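Local atomic coordinates of aldehyde dehydrogenase (Burkholderia vietnamiensis, PDB entry 5KF0), a protein that probably oxidises aldehydes to carboxylic acids with a nicotinamide cofactor, and binds NADPH. Residues A[14-17]-A[22-25]; A[74-79]-A[204-209]; A[375-380]-A[392-397]. All coordinates share one frame; numbering follows the deposited sequence.

Contact 1 of 3, residues A[14-17]-A[22-25]; sequences YPYY and AVYA
Two torsions set this contact between 14-17 and 22-25: Tyr16 carries CG between its backbone N and carbonyl carbon (chi1 58°), which swings the ring back over Val23, while Tyr24 sets CG opposite its own carbonyl carbon (chi1 -72°), which turns one ring face onto Pro15. The backbones meet as an antiparallel pair. Tyr16 and Val23 form the hydrogen-bonded pair, with Val23 N to Tyr16 O at 2.8 Å and Tyr16 N to Val23 O at 3.1 Å; the second bond is the more bent, its N-H...O angle being 142°. One residue along, Tyr17 and Ala22 make the non-hydrogen-bonded pair.

On the Tyr16/Val23 face, Tyr16 CE1 rests on Val23 CB at 3.6 Å, and the far end of the same ring reaches Ala25, with Tyr16 OH 3.4 Å from Ala25 CB. On the other face, Tyr17 lies with its ring face over Ala22, Tyr17 CE1 to Ala22 CB being 3.7 Å. Pro15 touches both Tyr24 and Ala22: its CB stands over the centre of the Tyr24 ring at 3.5 Å, a CH-pi contact almost exactly along the ring normal, while its CG meets Ala22 CB at 3.6 Å. Tyr24 is the centre of an inverse gamma turn, where the chain bends away from the pairing. Tyr14 and Tyr17 also pack on helix 192-202. The whole is a short beta hairpin at the edge of a mixed four-stranded sheet.

Contact 2 of 3, residues A[74-79]-A[204-209]; sequences QAVLDH and TNLPKG
Val76 packs against Thr204 and Leu206 where helix 70-86 lies beside the link from helix 192-202 to strand 211-213, the return limb of a beta-alpha-beta crossover that begins at strand 182-185 of the parallel part of the six-stranded sheet, as in the Rossmann-like cofactor domain of aldehyde dehydrogenases. From the helix the Val76 CB heads toward the link and there forks. Val76 CG1, set opposite the backbone N (chi1 167°), meets Leu206 CD1 at 4.0 Å and Thr204 CG2 at 4.1 Å. The other branch, Val76 CG2, lies 3.9 Å from Leu206 CD2 and 4.2 Å from Thr204 CB. Each valine methyl therefore faces a different leucine methyl, and both also border the threonine, whose side chain crosses the valine at about a right angle.

No hydrogen bond joins the two segments; they meet by van der Waals packing, and the 189 Å² buried between them is modest. Leu206 is covered further by Leu176 of helix 164-178 and Met65 of helix 62-67. Polar groups are served from elsewhere: Thr204 OG1 bonds Leu201 O and takes a weak bond from Leu206 N, and His79 NE2 bonds Glu203 OE1. On another side of the helix, Asp78 forms a salt bridge with Arg118 of a neighbouring subunit. The closest approach between the segments is at His79, whose CD2 lies 3.6 Å from Thr204 CG2, obliquely to the ring.

Contact 3 of 3, residues A[375-380]-A[392-397]; sequences EDVGRE and VAILEK
Glu375 and Leu395 bring their CA atoms to 5.0 Å where the end of strand 368-375 runs beside strand 392-398, yet no direct hydrogen bond crosses here. Water takes that place: Leu395 O receives one bond from a water that accepts from Asp376 N (2.8 and 3.0 Å) and another from a second water that accepts from Val377 N (2.8 and 2.9 Å). One carbonyl is thus tied by two solvent bridges to successive amides of the departing chain. A third water donates to both Val377 O and Glu396 OE1; that carboxylate is also held by Arg407 and Tyr384.

Two residues here, Ile394 and Glu375, were each modelled in two conformers. In the Ile394 conformer described, Val377 CG2 lies 3.8 Å from Ile394 CG2, methyl to methyl, with the side chains nearly perpendicular. In the Glu375 conformer described, OE1 of Glu375 bonds Tyr306 and forms a salt bridge with Arg310, both of helix 306-319. Leu395 packs on these same two residues. Backbone bonds from Ala393 to Thr372 and Leu374 continue the strand pairing, marking this as the water-bridged end of two parallel neighbouring strands, joined by a crossover through the short helix 382-385.

Contacts 1 and 2 are near neighbours, their centres 19 Å apart and their nearest atoms about 8 Å apart. Asn20, in the turn between the hairpin strands of contact 1, connects them: its OD1 accepts from Gly209 N, and it touches Leu206. Tyr17 also has backbone hydrogen bonding with Val213, in the strand that follows 204-209. Contact 3 lies on the opposite side of the chain's centre, with its centre 47 Å from that of contact 1 and 49 Å from that of contact 2. The bound NADPH is about 13 Å from the side chain of Tyr16. The magnesium ion, bound by Glu93 and by His6 and His8 of what is evidently the N-terminal histidine tag, is about 10 Å from that of Tyr14.

Contact 1 of 3, residues A[14-17]-A[22-25]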
# COMPACT_ATOMS: atom_id res chain seq x y z
N TYR A 14 -27.81 -6.28 -36.06
CA TYR A 14 -26.55 -6.50 -35.36
C TYR A 14 -26.34 -7.98 -35.12
O TYR A 14 -27.30 -8.71 -34.84
CB TYR A 14 -26.49 -5.75 -34.00
CG TYR A 14 -26.34 -4.25 -34.15
CD1 TYR A 14 -25.09 -3.65 -34.05
CD2 TYR A 14 -27.43 -3.45 -34.42
CE1 TYR A 14 -24.95 -2.28 -34.20
CE2 TYR A 14 -27.30 -2.08 -34.57
CZ TYR A 14 -26.06 -1.50 -34.46
OH TYR A 14 -25.93 -0.14 -34.63
N PRO A 15 -25.10 -8.46 -35.20
CA PRO A 15 -24.79 -9.83 -34.80
C PRO A 15 -24.55 -9.89 -33.30
O PRO A 15 -24.45 -8.87 -32.62
CB PRO A 15 -23.49 -10.11 -35.56
CG PRO A 15 -22.77 -8.76 -35.49
CD PRO A 15 -23.88 -7.70 -35.55
N TYR A 16 -24.46 -11.11 -32.78
CA TYR A 16 -23.83 -11.26 -31.47
C TYR A 16 -22.38 -11.68 -31.68
O TYR A 16 -21.95 -11.97 -32.79
CB TYR A 16 -24.58 -12.23 -30.54
CG TYR A 16 -24.82 -13.66 -30.96
CD1 TYR A 16 -23.76 -14.54 -31.22
CD2 TYR A 16 -26.12 -14.16 -31.04
CE1 TYR A 16 -24.00 -15.86 -31.57
CE2 TYR A 16 -26.35 -15.48 -31.39
CZ TYR A 16 -25.30 -16.32 -31.66
OH TYR A 16 -25.53 -17.63 -32.02
N TYR A 17 -21.61 -11.67 -30.59
CA TYR A 17 -20.18 -11.95 -30.67
C TYR A 17 -19.88 -13.20 -29.87
O TYR A 17 -20.08 -13.23 -28.65
CB TYR A 17 -19.36 -10.75 -30.20
CG TYR A 17 -19.33 -9.71 -31.30
CD1 TYR A 17 -18.29 -9.65 -32.21
CD2 TYR A 17 -20.40 -8.83 -31.48
CE1 TYR A 17 -18.28 -8.73 -33.25
CE2 TYR A 17 -20.41 -7.91 -32.52
CZ TYR A 17 -19.35 -7.86 -33.40
OH TYR A 17 -19.34 -6.95 -34.43
N ALA A 22 -18.15 -11.98 -34.99
CA ALA A 22 -19.56 -11.67 -35.24
C ALA A 22 -20.30 -12.87 -35.83
O ALA A 22 -19.81 -13.53 -36.75
CB ALA A 22 -19.67 -10.50 -36.20
N VAL A 23 -21.49 -13.14 -35.29
CA VAL A 23 -22.37 -14.20 -35.78
C VAL A 23 -23.75 -13.60 -36.02
O VAL A 23 -24.43 -13.20 -35.06
CB VAL A 23 -22.45 -15.39 -34.82
CG1 VAL A 23 -23.35 -16.48 -35.40
CG2 VAL A 23 -21.07 -15.94 -34.51
N TYR A 24 -24.18 -13.57 -37.28
CA TYR A 24 -25.51 -13.07 -37.63
C TYR A 24 -26.53 -14.22 -37.58
O TYR A 24 -27.12 -14.62 -38.58
CB TYR A 24 -25.48 -12.40 -39.00
CG TYR A 24 -24.77 -11.05 -39.01
CD1 TYR A 24 -25.47 -9.88 -38.74
CD2 TYR A 24 -23.41 -10.96 -39.27
CE1 TYR A 24 -24.84 -8.65 -38.74
CE2 TYR A 24 -22.77 -9.73 -39.27
CZ TYR A 24 -23.49 -8.58 -39.01
OH TYR A 24 -22.88 -7.35 -39.00
N ALA A 25 -26.71 -14.75 -36.36
CA ALA A 25 -27.41 -16.02 -36.20
C ALA A 25 -28.89 -15.90 -36.54
O ALA A 25 -29.49 -16.83 -37.09
CB ALA A 25 -27.24 -16.53 -34.76

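Contact 2 of 3, residues A[74-79]-A[204-209]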
# COMPACT_ATOMS: atom_id res chain seq x y z
N GLN A 74 -3.03 -3.57 -21.72
CA GLN A 74 -3.19 -2.13 -21.80
C GLN A 74 -3.45 -1.67 -23.23
O GLN A 74 -4.29 -0.79 -23.47
CB GLN A 74 -1.95 -1.44 -21.24
CG GLN A 74 -2.07 0.08 -21.21
CD GLN A 74 -0.82 0.75 -20.69
OE1 GLN A 74 0.25 0.61 -21.27
NE2 GLN A 74 -0.95 1.49 -19.59
N ALA A 75 -2.73 -2.24 -24.20
CA ALA A 75 -2.90 -1.81 -25.59
C ALA A 75 -4.31 -2.10 -26.09
O ALA A 75 -4.87 -1.32 -26.87
CB ALA A 75 -1.86 -2.49 -26.48
N VAL A 76 -4.88 -3.24 -25.68
CA VAL A 76 -6.26 -3.56 -26.03
C VAL A 76 -7.20 -2.50 -25.47
O VAL A 76 -8.07 -1.98 -26.17
CB VAL A 76 -6.64 -4.97 -25.53
CG1 VAL A 76 -8.14 -5.17 -25.61
CG2 VAL A 76 -5.90 -6.04 -26.34
N LEU A 77 -7.00 -2.14 -24.20
CA LEU A 77 -7.86 -1.13 -23.58
C LEU A 77 -7.69 0.23 -24.26
O LEU A 77 -8.68 0.95 -24.47
CB LEU A 77 -7.54 -1.04 -22.08
CG LEU A 77 -7.99 -2.30 -21.33
CD1 LEU A 77 -7.25 -2.46 -19.99
CD2 LEU A 77 -9.50 -2.29 -21.11
N ASP A 78 -6.45 0.58 -24.62
CA ASP A 78 -6.21 1.85 -25.30
C ASP A 78 -6.87 1.89 -26.67
O ASP A 78 -7.35 2.94 -27.10
CB ASP A 78 -4.71 2.11 -25.45
CG ASP A 78 -4.02 2.35 -24.14
OD1 ASP A 78 -4.70 2.76 -23.17
OD2 ASP A 78 -2.79 2.13 -24.07
N HIS A 79 -6.88 0.75 -27.38
CA HIS A 79 -7.59 0.69 -28.66
C HIS A 79 -9.07 1.00 -28.47
O HIS A 79 -9.66 1.73 -29.27
CB HIS A 79 -7.45 -0.68 -29.30
CG HIS A 79 -8.17 -0.80 -30.61
ND1 HIS A 79 -7.68 -0.26 -31.78
CD2 HIS A 79 -9.36 -1.37 -30.93
CE1 HIS A 79 -8.53 -0.51 -32.76
NE2 HIS A 79 -9.55 -1.18 -32.27
N THR A 204 -9.26 -6.21 -32.08
CA THR A 204 -7.98 -6.39 -31.41
C THR A 204 -7.45 -7.81 -31.58
O THR A 204 -8.15 -8.71 -32.04
CB THR A 204 -8.08 -6.08 -29.92
OG1 THR A 204 -8.81 -7.12 -29.26
CG2 THR A 204 -8.76 -4.74 -29.68
N ASN A 205 -6.21 -7.99 -31.14
CA ASN A 205 -5.48 -9.24 -31.19
C ASN A 205 -5.76 -10.16 -30.02
O ASN A 205 -4.94 -11.05 -29.75
CB ASN A 205 -3.98 -8.96 -31.26
CG ASN A 205 -3.42 -9.25 -32.61
OD1 ASN A 205 -2.24 -9.58 -32.75
ND2 ASN A 205 -4.27 -9.16 -33.62
N LEU A 206 -6.88 -10.00 -29.33
CA LEU A 206 -7.15 -10.85 -28.18
C LEU A 206 -7.24 -12.31 -28.61
O LEU A 206 -7.74 -12.61 -29.70
CB LEU A 206 -8.46 -10.44 -27.52
CG LEU A 206 -8.42 -9.16 -26.70
CD1 LEU A 206 -9.84 -8.69 -26.42
CD2 LEU A 206 -7.65 -9.42 -25.40
N PRO A 207 -6.79 -13.25 -27.77
CA PRO A 207 -6.95 -14.67 -28.09
C PRO A 207 -8.42 -15.02 -28.29
O PRO A 207 -9.29 -14.49 -27.61
CB PRO A 207 -6.38 -15.38 -26.85
CG PRO A 207 -5.52 -14.36 -26.16
CD PRO A 207 -6.11 -13.02 -26.48
N LYS A 208 -8.68 -15.92 -29.24
CA LYS A 208 -10.06 -16.33 -29.49
C LYS A 208 -10.64 -17.00 -28.25
O LYS A 208 -10.00 -17.85 -27.62
CB LYS A 208 -10.13 -17.28 -30.68
CG LYS A 208 -9.95 -16.58 -32.01
CD LYS A 208 -10.60 -15.19 -32.01
CE LYS A 208 -10.70 -14.59 -33.41
NZ LYS A 208 -9.57 -13.68 -33.74
N GLY A 209 -11.85 -16.58 -27.88
CA GLY A 209 -12.48 -16.96 -26.64
C GLY A 209 -12.29 -15.98 -25.50
O GLY A 209 -12.88 -16.18 -24.43

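Contact 3 of 3, residues A[375-380]-A[392-397]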
# COMPACT_ATOMS: atom_id res chain seq x y z
N GLU A 375 -44.84 15.55 -0.53
CA GLU A 375 -44.54 15.57 0.89
C GLU A 375 -45.59 14.77 1.65
O GLU A 375 -46.55 14.24 1.08
CB GLU A 375 -44.40 17.01 1.41
CG GLU A 375 -45.63 17.90 1.22
CD GLU A 375 -45.38 19.34 1.66
OE1 GLU A 375 -44.27 19.64 2.16
OE2 GLU A 375 -46.29 20.17 1.52
N ASP A 376 -45.35 14.62 2.96
CA ASP A 376 -46.24 13.88 3.86
C ASP A 376 -46.40 12.42 3.43
O ASP A 376 -47.47 11.82 3.57
CB ASP A 376 -47.61 14.56 3.99
CG ASP A 376 -47.51 15.97 4.57
OD1 ASP A 376 -46.63 16.21 5.42
OD2 ASP A 376 -48.31 16.84 4.18
N VAL A 377 -45.33 11.83 2.90
CA VAL A 377 -45.35 10.41 2.53
C VAL A 377 -44.99 9.60 3.77
O VAL A 377 -43.91 9.79 4.34
CB VAL A 377 -44.37 10.13 1.38
CG1 VAL A 377 -44.38 8.64 1.05
CG2 VAL A 377 -44.74 10.95 0.16
N GLY A 378 -45.89 8.73 4.20
CA GLY A 378 -45.62 7.92 5.38
C GLY A 378 -44.48 6.95 5.13
O GLY A 378 -44.34 6.39 4.04
N ARG A 379 -43.65 6.74 6.16
CA ARG A 379 -42.49 5.86 6.02
C ARG A 379 -42.87 4.41 5.74
O ARG A 379 -42.00 3.63 5.34
CB ARG A 379 -41.60 5.92 7.28
CG ARG A 379 -42.27 5.42 8.56
CD ARG A 379 -41.28 5.26 9.73
NE ARG A 379 -40.44 4.08 9.56
CZ ARG A 379 -40.77 2.86 9.98
NH1 ARG A 379 -41.92 2.65 10.61
NH2 ARG A 379 -39.93 1.84 9.78
N GLU A 380 -44.14 4.03 5.92
CA GLU A 380 -44.57 2.67 5.61
C GLU A 380 -44.87 2.46 4.13
O GLU A 380 -44.98 1.31 3.70
CB GLU A 380 -45.82 2.32 6.43
CG GLU A 380 -47.15 2.81 5.83
CD GLU A 380 -47.41 4.31 6.01
OE1 GLU A 380 -48.41 4.80 5.45
OE2 GLU A 380 -46.65 4.99 6.74
N VAL A 392 -39.72 10.58 -9.34
CA VAL A 392 -40.47 10.95 -8.14
C VAL A 392 -39.49 11.06 -6.98
O VAL A 392 -38.62 10.20 -6.82
CB VAL A 392 -41.56 9.91 -7.81
CG1 VAL A 392 -42.28 10.29 -6.51
CG2 VAL A 392 -42.53 9.78 -8.96
N ALA A 393 -39.65 12.10 -6.17
CA ALA A 393 -38.90 12.23 -4.93
C ALA A 393 -39.84 12.67 -3.83
O ALA A 393 -40.88 13.29 -4.08
CB ALA A 393 -37.74 13.23 -5.07
N ILE A 394 -39.45 12.33 -2.60
CA ILE A 394 -40.25 12.65 -1.43
C ILE A 394 -39.45 13.60 -0.54
O ILE A 394 -38.24 13.44 -0.35
CB ILE A 394 -40.69 11.38 -0.65
CG1 ILE A 394 -39.53 10.72 0.08
CG2 ILE A 394 -41.38 10.40 -1.60
CD1 ILE A 394 -39.45 11.08 1.55
N LEU A 395 -40.15 14.60 -0.02
CA LEU A 395 -39.56 15.65 0.80
C LEU A 395 -40.06 15.48 2.23
O LEU A 395 -41.27 15.35 2.45
CB LEU A 395 -39.93 17.03 0.25
CG LEU A 395 -39.48 18.24 1.06
CD1 LEU A 395 -37.97 18.34 1.02
CD2 LEU A 395 -40.12 19.51 0.51
N GLU A 396 -39.14 15.45 3.19
CA GLU A 396 -39.54 15.32 4.59
C GLU A 396 -38.62 16.19 5.45
O GLU A 396 -37.58 16.69 5.00
CB GLU A 396 -39.53 13.85 5.04
CG GLU A 396 -38.24 13.07 4.73
CD GLU A 396 -38.31 11.59 5.14
OE1 GLU A 396 -39.23 11.20 5.90
OE2 GLU A 396 -37.44 10.80 4.69
N LYS A 397 -39.03 16.38 6.70
CA LYS A 397 -38.48 17.38 7.61
C LYS A 397 -37.84 16.71 8.82
O LYS A 397 -38.35 15.69 9.30
CB LYS A 397 -39.61 18.34 8.05
CG LYS A 397 -39.18 19.52 8.92
CD LYS A 397 -40.41 20.31 9.42
CE LYS A 397 -41.14 20.99 8.27
NZ LYS A 397 -42.20 21.92 8.76
O HOH W 1 -43.15 15.88 4.48
O HOH W 2 -42.69 12.95 2.80
O HOH W 3 -41.79 11.37 4.91